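Local atomic coordinates of Poly(A) ribonuclease pop2 (Schizosaccharomyces pombe, PDB entry 2P51), a protein that shortens mRNA poly(A) tails as a 3'-exoribonuclease, releasing 5'-AMP, and serves as the catalytic component of the CCR4-NOT deadenylase complex. Residues Y45-V57 against V162-L176. Numbering follows the deposited sequence. Where two conformers were deposited one is given.
With MG (magnesium ion), chain C; MG (magnesium ion), chain B.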
ATOM      1  N   TYR A  45     -14.903   7.386  -7.401  1.00 13.32           N
ATOM      2  CA  TYR A  45     -13.432   7.502  -7.385  1.00 12.47           C
ATOM      3  C   TYR A  45     -12.808   6.097  -7.261  1.00 11.74           C
ATOM      4  O   TYR A  45     -12.304   5.724  -6.201  1.00 12.70           O
ATOM      5  CB  TYR A  45     -13.005   8.399  -6.218  1.00 12.94           C
ATOM      6  CG  TYR A  45     -13.546   9.811  -6.310  1.00 11.68           C
ATOM      7  CD1 TYR A  45     -12.862  10.812  -6.997  1.00 13.43           C
ATOM      8  CD2 TYR A  45     -14.788  10.090  -5.683  1.00 12.90           C
ATOM      9  CE1 TYR A  45     -13.415  12.095  -7.061  1.00 13.64           C
ATOM     10  CE2 TYR A  45     -15.320  11.367  -5.737  1.00 14.19           C
ATOM     11  CZ  TYR A  45     -14.613  12.336  -6.419  1.00 15.15           C
ATOM     12  OH  TYR A  45     -15.154  13.601  -6.474  1.00 17.36           O
ATOM     13  N   PRO A  46     -12.927   5.307  -8.333  1.00 12.61           N
ATOM     14  CA  PRO A  46     -12.662   3.876  -8.242  1.00 12.36           C
ATOM     15  C   PRO A  46     -11.221   3.479  -8.453  1.00 11.58           C
ATOM     16  O   PRO A  46     -10.939   2.279  -8.661  1.00 15.00           O
ATOM     17  CB  PRO A  46     -13.547   3.311  -9.378  1.00 13.81           C
ATOM     18  CG  PRO A  46     -13.525   4.399 -10.423  1.00 14.46           C
ATOM     19  CD  PRO A  46     -13.488   5.700  -9.655  1.00 13.17           C
ATOM     20  N   VAL A  47     -10.278   4.387  -8.408  1.00 12.18           N
ATOM     21  CA  VAL A  47      -8.837   4.123  -8.565  1.00 11.23           C
ATOM     22  C   VAL A  47      -8.217   4.305  -7.164  1.00 12.17           C
ATOM     23  O   VAL A  47      -8.212   5.410  -6.632  1.00 13.75           O
ATOM     24  CB  VAL A  47      -8.163   4.987  -9.625  1.00 11.91           C
ATOM     25  CG1 VAL A  47      -6.658   4.648  -9.714  1.00 13.64           C
ATOM     26  CG2 VAL A  47      -8.818   4.804 -10.983  1.00 12.95           C
ATOM     27  N   VAL A  48      -7.753   3.190  -6.581  1.00 12.26           N
ATOM     28  CA  VAL A  48      -7.212   3.252  -5.217  1.00 11.88           C
ATOM     29  C   VAL A  48      -5.695   3.085  -5.235  1.00 11.65           C
ATOM     30  O   VAL A  48      -5.248   2.011  -5.710  1.00 12.46           O
ATOM     31  CB  VAL A  48      -7.804   2.125  -4.378  1.00 12.06           C
ATOM     32  CG1 VAL A  48      -7.218   2.177  -2.958  1.00 13.52           C
ATOM     33  CG2 VAL A  48      -9.339   2.168  -4.322  1.00 13.55           C
ATOM     34  N   SER A  49      -4.938   4.053  -4.748  1.00 12.10           N
ATOM     35  CA  SER A  49      -3.464   3.941  -4.676  1.00 10.64           C
ATOM     36  C   SER A  49      -3.080   3.607  -3.250  1.00 10.26           C
ATOM     37  O   SER A  49      -3.717   4.203  -2.343  1.00 11.57           O
ATOM     38  CB  SER A  49      -2.767   5.232  -5.147  1.00 14.51           C
ATOM     39  OG  SER A  49      -3.151   5.441  -6.523  1.00 14.57           O
ATOM     40  N   MET A  50      -2.092   2.714  -3.074  1.00 10.86           N
ATOM     41  CA  MET A  50      -1.866   2.177  -1.728  1.00 10.35           C
ATOM     42  C   MET A  50      -0.385   2.097  -1.418  1.00 10.42           C
ATOM     43  O   MET A  50       0.448   1.846  -2.310  1.00 12.75           O
ATOM     44  CB  MET A  50      -2.524   0.784  -1.616  1.00 11.41           C
ATOM     45  CG  MET A  50      -2.352   0.031  -0.325  1.00 14.00           C
ATOM     46  SD  MET A  50      -0.807  -0.931  -0.263  1.00 15.39           S
ATOM     47  CE  MET A  50      -1.297  -2.313  -1.326  1.00 14.59           C
ATOM     48  N   ASP A  51      -0.138   2.299  -0.113  1.00 10.94           N
ATOM     49  CA  ASP A  51       1.182   2.052   0.459  1.00 11.17           C
ATOM     50  C   ASP A  51       1.015   1.516   1.881  1.00 10.46           C
ATOM     51  O   ASP A  51      -0.101   1.727   2.438  1.00 12.01           O
ATOM     52  CB  ASP A  51       2.060   3.318   0.518  1.00 13.19           C
ATOM     53  CG  ASP A  51       3.503   3.031   0.924  1.00 13.74           C
ATOM     54  OD1 ASP A  51       4.009   1.941   0.553  1.00 13.49           O
ATOM     55  OD2 ASP A  51       4.071   3.916   1.593  1.00 16.26           O
ATOM     56  N   THR A  52       2.054   0.898   2.454  1.00 12.05           N
ATOM     57  CA  THR A  52       1.952   0.531   3.862  1.00 11.08           C
ATOM     58  C   THR A  52       3.269   0.897   4.560  1.00 10.32           C
ATOM     59  O   THR A  52       4.303   1.036   3.918  1.00 14.11           O
ATOM     60  CB  THR A  52       1.730  -0.978   4.137  1.00 12.67           C
ATOM     61  OG1 THR A  52       2.936  -1.697   3.882  1.00 13.64           O
ATOM     62  CG2 THR A  52       0.586  -1.541   3.255  1.00 12.75           C
ATOM     63  N   GLU A  53       3.222   1.101   5.876  1.00 11.71           N
ATOM     64  CA  GLU A  53       4.450   1.190   6.643  1.00 11.20           C
ATOM     65  C   GLU A  53       4.447  -0.014   7.619  1.00 11.44           C
ATOM     66  O   GLU A  53       3.388  -0.410   8.143  1.00 13.82           O
ATOM     67  CB  GLU A  53       4.583   2.495   7.417  1.00 12.57           C
ATOM     68  CG  GLU A  53       4.471   3.776   6.605  1.00 14.00           C
ATOM     69  CD  GLU A  53       5.468   3.898   5.489  1.00 14.82           C
ATOM     70  OE1 GLU A  53       6.623   3.478   5.619  1.00 16.29           O
ATOM     71  OE2 GLU A  53       5.076   4.443   4.410  1.00 16.43           O
ATOM     72  N   PHE A  54       5.605  -0.574   7.890  1.00 12.76           N
ATOM     73  CA  PHE A  54       5.771  -1.765   8.710  1.00 12.15           C
ATOM     74  C   PHE A  54       7.204  -1.743   9.235  1.00 10.94           C
ATOM     75  O   PHE A  54       8.006  -0.907   8.780  1.00 14.97           O
ATOM     76  CB  PHE A  54       5.473  -3.013   7.879  1.00 12.38           C
ATOM     77  CG  PHE A  54       6.255  -3.079   6.580  1.00 13.06           C
ATOM     78  CD1 PHE A  54       7.532  -3.635   6.539  1.00 12.77           C
ATOM     79  CD2 PHE A  54       5.679  -2.604   5.398  1.00 14.36           C
ATOM     80  CE1 PHE A  54       8.236  -3.702   5.357  1.00 14.17           C
ATOM     81  CE2 PHE A  54       6.395  -2.645   4.212  1.00 16.11           C
ATOM     82  CZ  PHE A  54       7.667  -3.211   4.211  1.00 16.31           C
ATOM     83  N   PRO A  55       7.525  -2.554  10.211  1.00 14.30           N
ATOM     84  CA  PRO A  55       8.819  -2.376  10.917  1.00 17.39           C
ATOM     85  C   PRO A  55      10.016  -3.022  10.245  1.00 16.10           C
ATOM     86  O   PRO A  55      10.911  -3.579  10.900  1.00 16.94           O
ATOM     87  CB  PRO A  55       8.544  -2.978  12.296  1.00 22.03           C
ATOM     88  CG  PRO A  55       7.375  -3.858  12.190  1.00 19.26           C
ATOM     89  CD  PRO A  55       6.684  -3.590  10.870  1.00 17.14           C
ATOM     90  N   GLY A  56      10.058  -2.924   8.915  1.00 13.80           N
ATOM     91  CA  GLY A  56      11.253  -3.320   8.196  1.00 15.86           C
ATOM     92  C   GLY A  56      11.375  -4.820   7.985  1.00 15.40           C
ATOM     93  O   GLY A  56      10.359  -5.522   7.999  1.00 17.71           O
ATOM     94  N   VAL A  57      12.578  -5.270   7.736  1.00 15.07           N
ATOM     95  CA  VAL A  57      12.972  -6.663   7.595  1.00 14.90           C
ATOM     96  C   VAL A  57      13.930  -7.006   8.743  1.00 16.05           C
ATOM     97  O   VAL A  57      14.949  -6.284   8.933  1.00 17.78           O
ATOM     98  CB  VAL A  57      13.669  -6.874   6.244  1.00 16.38           C
ATOM     99  CG1 VAL A  57      14.286  -8.266   6.080  1.00 17.58           C
ATOM    100  CG2 VAL A  57      12.610  -6.603   5.165  1.00 17.99           C
ATOM    101  N   VAL A 162     -12.762  -1.609  -9.675  1.00 13.52           N
ATOM    102  CA  VAL A 162     -11.809  -0.817  -8.900  1.00 11.88           C
ATOM    103  C   VAL A 162     -10.407  -1.195  -9.321  1.00 11.87           C
ATOM    104  O   VAL A 162     -10.078  -2.384  -9.435  1.00 15.68           O
ATOM    105  CB  VAL A 162     -11.998  -1.091  -7.364  1.00 14.62           C
ATOM    106  CG1 VAL A 162     -10.904  -0.419  -6.555  1.00 13.70           C
ATOM    107  CG2 VAL A 162     -13.394  -0.614  -6.934  1.00 15.78           C
ATOM    108  N   THR A 163      -9.571  -0.189  -9.571  1.00 12.43           N
ATOM    109  CA  THR A 163      -8.176  -0.422  -9.961  1.00 12.93           C
ATOM    110  C   THR A 163      -7.262  -0.111  -8.766  1.00 12.24           C
ATOM    111  O   THR A 163      -7.440   0.973  -8.232  1.00 14.17           O
ATOM    112  CB  THR A 163      -7.783   0.461 -11.159  1.00 16.02           C
ATOM    113  OG1 THR A 163      -8.670   0.203 -12.289  1.00 17.93           O
ATOM    114  CG2 THR A 163      -6.361   0.143 -11.611  1.00 16.54           C
ATOM    115  N   TRP A 164      -6.365  -1.005  -8.414  1.00 11.43           N
ATOM    116  CA  TRP A 164      -5.400  -0.706  -7.351  1.00 11.08           C
ATOM    117  C   TRP A 164      -4.048  -0.332  -7.942  1.00 10.79           C
ATOM    118  O   TRP A 164      -3.570  -0.987  -8.888  1.00 13.24           O
ATOM    119  CB  TRP A 164      -5.215  -1.922  -6.428  1.00 13.79           C
ATOM    120  CG  TRP A 164      -6.386  -2.082  -5.493  1.00 12.55           C
ATOM    121  CD1 TRP A 164      -7.653  -2.499  -5.830  1.00 15.44           C
ATOM    122  CD2 TRP A 164      -6.393  -1.818  -4.079  1.00 12.06           C
ATOM    123  NE1 TRP A 164      -8.443  -2.504  -4.687  1.00 14.64           N
ATOM    124  CE2 TRP A 164      -7.699  -2.093  -3.598  1.00 14.29           C
ATOM    125  CE3 TRP A 164      -5.416  -1.366  -3.147  1.00 12.41           C
ATOM    126  CZ2 TRP A 164      -8.061  -1.940  -2.246  1.00 12.52           C
ATOM    127  CZ3 TRP A 164      -5.803  -1.225  -1.827  1.00 12.92           C
ATOM    128  CH2 TRP A 164      -7.103  -1.500  -1.365  1.00 12.26           C
ATOM    129  N   ILE A 165      -3.446   0.727  -7.429  1.00 10.88           N
ATOM    130  CA  ILE A 165      -2.155   1.256  -7.888  1.00 11.44           C
ATOM    131  C   ILE A 165      -1.162   1.169  -6.758  1.00 11.43           C
ATOM    132  O   ILE A 165      -1.474   1.584  -5.644  1.00 12.50           O
ATOM    133  CB  ILE A 165      -2.292   2.716  -8.338  1.00 12.63           C
ATOM    134  CG1 ILE A 165      -3.432   2.927  -9.306  1.00 13.60           C
ATOM    135  CG2 ILE A 165      -0.937   3.212  -8.901  1.00 15.39           C
ATOM    136  CD1 ILE A 165      -3.298   2.088 -10.578  1.00 16.47           C
ATOM    137  N   THR A 166       0.036   0.612  -7.043  1.00 11.46           N
ATOM    138  CA  THR A 166       1.019   0.381  -5.977  1.00 11.39           C
ATOM    139  C   THR A 166       2.389   0.720  -6.520  1.00 11.32           C
ATOM    140  O   THR A 166       2.532   1.078  -7.692  1.00 13.09           O
ATOM    141  CB  THR A 166       0.973  -1.088  -5.502  1.00 13.67           C
ATOM    142  OG1 THR A 166       1.279  -1.910  -6.645  1.00 14.58           O
ATOM    143  CG2 THR A 166      -0.430  -1.466  -4.959  1.00 16.58           C
ATOM    144  N   PHE A 167       3.400   0.604  -5.638  1.00 11.52           N
ATOM    145  CA  PHE A 167       4.781   0.820  -6.094  1.00 12.70           C
ATOM    146  C   PHE A 167       5.661  -0.187  -5.352  1.00 12.72           C
ATOM    147  O   PHE A 167       5.735  -0.122  -4.093  1.00 15.18           O
ATOM    148  CB  PHE A 167       5.220   2.267  -5.822  1.00 13.22           C
ATOM    149  CG  PHE A 167       6.646   2.547  -6.295  1.00 15.33           C
ATOM    150  CD1 PHE A 167       6.856   3.049  -7.564  1.00 17.47           C
ATOM    151  CD2 PHE A 167       7.745   2.322  -5.440  1.00 17.24           C
ATOM    152  CE1 PHE A 167       8.134   3.316  -8.056  1.00 21.50           C
ATOM    153  CE2 PHE A 167       9.024   2.516  -5.929  1.00 21.56           C
ATOM    154  CZ  PHE A 167       9.202   3.006  -7.216  1.00 23.02           C
ATOM    155  N   HIS A 168       6.346  -1.071  -6.071  1.00 12.95           N
ATOM    156  CA  HIS A 168       7.269  -2.062  -5.484  1.00 14.07           C
ATOM    157  C   HIS A 168       6.536  -2.807  -4.377  1.00 13.88           C
ATOM    158  O   HIS A 168       6.853  -2.756  -3.173  1.00 15.78           O
ATOM    159  CB  HIS A 168       8.530  -1.363  -4.979  1.00 16.60           C
ATOM    160  CG  HIS A 168       9.735  -2.244  -4.873  1.00 18.00           C
ATOM    161  ND1 HIS A 168       9.680  -3.605  -4.647  1.00 21.56           N
ATOM    162  CD2 HIS A 168      11.061  -1.938  -4.966  1.00 16.30           C
ATOM    163  CE1 HIS A 168      10.916  -4.091  -4.609  1.00 22.02           C
ATOM    164  NE2 HIS A 168      11.782  -3.083  -4.796  1.00 16.77           N
ATOM    165  N   SER A 169       5.485  -3.472  -4.816  1.00 13.83           N
ATOM    166  CA  SER A 169       4.324  -3.744  -4.006  1.00 16.90           C
ATOM    167  C   SER A 169       4.310  -5.071  -3.254  1.00 16.24           C
ATOM    168  O   SER A 169       3.293  -5.333  -2.612  1.00 15.86           O
ATOM    169  CB  SER A 169       3.045  -3.748  -4.912  1.00 20.41           C
ATOM    170  OG  SER A 169       3.249  -4.829  -5.845  1.00 24.19           O
ATOM    171  N   GLY A 170       5.339  -5.933  -3.309  1.00 15.30           N
ATOM    172  CA  GLY A 170       5.231  -7.275  -2.709  1.00 15.03           C
ATOM    173  C   GLY A 170       4.859  -7.202  -1.234  1.00 15.46           C
ATOM    174  O   GLY A 170       3.915  -7.865  -0.777  1.00 16.01           O
ATOM    175  N   TYR A 171       5.624  -6.440  -0.451  1.00 14.74           N
ATOM    176  CA  TYR A 171       5.307  -6.361   0.976  1.00 13.98           C
ATOM    177  C   TYR A 171       3.980  -5.666   1.215  1.00 13.50           C
ATOM    178  O   TYR A 171       3.217  -6.136   2.081  1.00 14.00           O
ATOM    179  CB  TYR A 171       6.413  -5.619   1.784  1.00 14.09           C
ATOM    180  CG  TYR A 171       7.619  -6.474   2.098  1.00 14.78           C
ATOM    181  CD1 TYR A 171       8.558  -6.817   1.104  1.00 16.47           C
ATOM    182  CD2 TYR A 171       7.881  -6.931   3.399  1.00 15.11           C
ATOM    183  CE1 TYR A 171       9.682  -7.593   1.395  1.00 16.89           C
ATOM    184  CE2 TYR A 171       9.010  -7.705   3.660  1.00 15.46           C
ATOM    185  CZ  TYR A 171       9.912  -8.044   2.690  1.00 17.87           C
ATOM    186  OH  TYR A 171      11.031  -8.818   2.961  1.00 19.85           O
ATOM    187  N   ASP A 172       3.717  -4.570   0.526  1.00 13.51           N
ATOM    188  CA  ASP A 172       2.512  -3.788   0.748  1.00 13.92           C
ATOM    189  C   ASP A 172       1.262  -4.637   0.510  1.00 13.61           C
ATOM    190  O   ASP A 172       0.316  -4.687   1.333  1.00 15.00           O
ATOM    191  CB  ASP A 172       2.562  -2.558  -0.148  1.00 13.21           C
ATOM    192  CG  ASP A 172       3.572  -1.515   0.213  1.00 13.09           C
ATOM    193  OD1 ASP A 172       3.987  -1.541   1.409  1.00 13.71           O
ATOM    194  OD2 ASP A 172       4.027  -0.696  -0.618  1.00 13.80           O
ATOM    195  N   PHE A 173       1.251  -5.358  -0.633  1.00 14.22           N
ATOM    196  CA  PHE A 173       0.092  -6.222  -0.919  1.00 14.63           C
ATOM    197  C   PHE A 173       0.059  -7.389   0.076  1.00 16.11           C
ATOM    198  O   PHE A 173      -1.038  -7.817   0.494  1.00 16.33           O
ATOM    199  CB  PHE A 173       0.134  -6.805  -2.332  1.00 17.79           C
ATOM    200  CG  PHE A 173      -0.609  -6.039  -3.397  1.00 15.95           C
ATOM    201  CD1 PHE A 173      -1.910  -5.603  -3.189  1.00 16.72           C
ATOM    202  CD2 PHE A 173      -0.009  -5.744  -4.597  1.00 14.85           C
ATOM    203  CE1 PHE A 173      -2.664  -4.878  -4.131  1.00 15.23           C
ATOM    204  CE2 PHE A 173      -0.739  -5.052  -5.545  1.00 16.55           C
ATOM    205  CZ  PHE A 173      -2.032  -4.606  -5.346  1.00 17.77           C
ATOM    206  N   ALA A 174       1.204  -7.955   0.456  1.00 14.66           N
ATOM    207  CA  ALA A 174       1.214  -9.066   1.416  1.00 14.10           C
ATOM    208  C   ALA A 174       0.589  -8.608   2.729  1.00 14.41           C
ATOM    209  O   ALA A 174      -0.172  -9.375   3.370  1.00 15.47           O
ATOM    210  CB  ALA A 174       2.603  -9.645   1.607  1.00 15.59           C
ATOM    211  N   TYR A 175       0.876  -7.372   3.169  1.00 14.39           N
ATOM    212  CA  TYR A 175       0.291  -6.921   4.453  1.00 13.98           C
ATOM    213  C   TYR A 175      -1.220  -6.795   4.343  1.00 13.81           C
ATOM    214  O   TYR A 175      -1.899  -7.099   5.336  1.00 15.92           O
ATOM    215  CB  TYR A 175       0.913  -5.587   4.878  1.00 14.13           C
ATOM    216  CG  TYR A 175       2.129  -5.846   5.767  1.00 13.33           C
ATOM    217  CD1 TYR A 175       3.435  -5.624   5.384  1.00 14.33           C
ATOM    218  CD2 TYR A 175       1.874  -6.351   7.032  1.00 14.07           C
ATOM    219  CE1 TYR A 175       4.528  -5.873   6.228  1.00 14.49           C
ATOM    220  CE2 TYR A 175       2.928  -6.613   7.864  1.00 14.76           C
ATOM    221  CZ  TYR A 175       4.241  -6.384   7.480  1.00 14.22           C
ATOM    222  OH  TYR A 175       5.233  -6.672   8.376  1.00 16.20           O
ATOM    223  N   LEU A 176      -1.731  -6.384   3.191  1.00 15.43           N
ATOM    224  CA  LEU A 176      -3.181  -6.275   3.083  1.00 15.07           C
ATOM    225  C   LEU A 176      -3.779  -7.679   3.025  1.00 16.47           C
ATOM    226  O   LEU A 176      -4.839  -7.931   3.632  1.00 16.87           O
ATOM    227  CB  LEU A 176      -3.671  -5.445   1.884  0.75 17.38           C
ATOM    228  CG  LEU A 176      -3.884  -3.949   2.227  0.75 19.56           C
ATOM    229  CD1 LEU A 176      -2.538  -3.279   2.483  0.75 15.36           C
ATOM    230  CD2 LEU A 176      -4.685  -3.267   1.135  0.75 25.53           C
TER
HETATM  231 MG    MG C2002       5.895   4.376   2.483  0.86 15.85          MG
HETATM  232 MG    MG B2001       5.461   0.854  -0.399  1.00 14.74          MG
HETATM  233  O   HOH W   1       2.496  -0.120  -2.953  0.97 14.43           O
HETATM  234  O   HOH W   2       6.334   2.308   2.726  0.78 15.06           O
HETATM  235  O   HOH W   3       8.070  -7.092   7.056  1.00 18.09           O
HETATM  236  O   HOH W   4       5.008   1.609  -2.262  0.91 13.04           O
HETATM  237  O   HOH W   5       6.923  -0.225  -1.511  0.94 14.63           O
HETATM  238  O   HOH W   6       6.165  -0.062   1.313  1.00 14.45           O
HETATM  239  O   HOH W   7       6.763   2.334  -0.033  0.98 18.10           O
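Phe-54 lies across Tyr-175: Tyr-175 CE1 is 3.3 Å from Phe-54 CG, over one face of the phenylalanine ring, the two planes tilted and slid so that they barely overlap. Phe-54 CZ rests on Tyr-171 CB, and the Phe-54 and Tyr-171 rings run almost parallel (8°) but offset. With CG held between the backbone N and the carbonyl carbon (chi1 53°), the Phe-54 ring is laid against both tyrosines of helix 170-181, its edge turned to Asp-172 OD1. An alanine in place of Phe-54 is likely to leave a gap against both tyrosines and strip this apolar edge from the aspartate. Asp-172 OD1 receives the Thr-52 hydroxyl (OG1 to OD1 2.7 Å) on its anti side, 28° out of the carboxylate plane, and a second proton from water 6. OD2 of Asp-172 and OD1 of Asp-51 approach to 2.9 Å because both bind one magnesium ion, completed by four waters; Asp-51 OD2 joins Glu-53 and Asp-241 on the other. On the apolar flank of Asp-172, the bent Met-50 chain brings SD to 3.7 Å from Asp-172 CB and CE against Phe-173 CD1. Nearer the start of both segments, strands 47-53 and 163-166 pair in parallel, for example Val-48 N to Thr-163 O at 2.8 Å, while Val-48 CG1 sits over the six-membered ring of Trp-164, 3.9 Å from its centroid. This is the core of the DEDD nuclease fold, strand and helix each supplying acidic ligands. The shared magnesium ion thus joins strand 47-53 to helix 170-181, and together with the Thr-52 hydroxyl, a second-shell donor, it probably holds the rotation of the Asp-172 carboxylate.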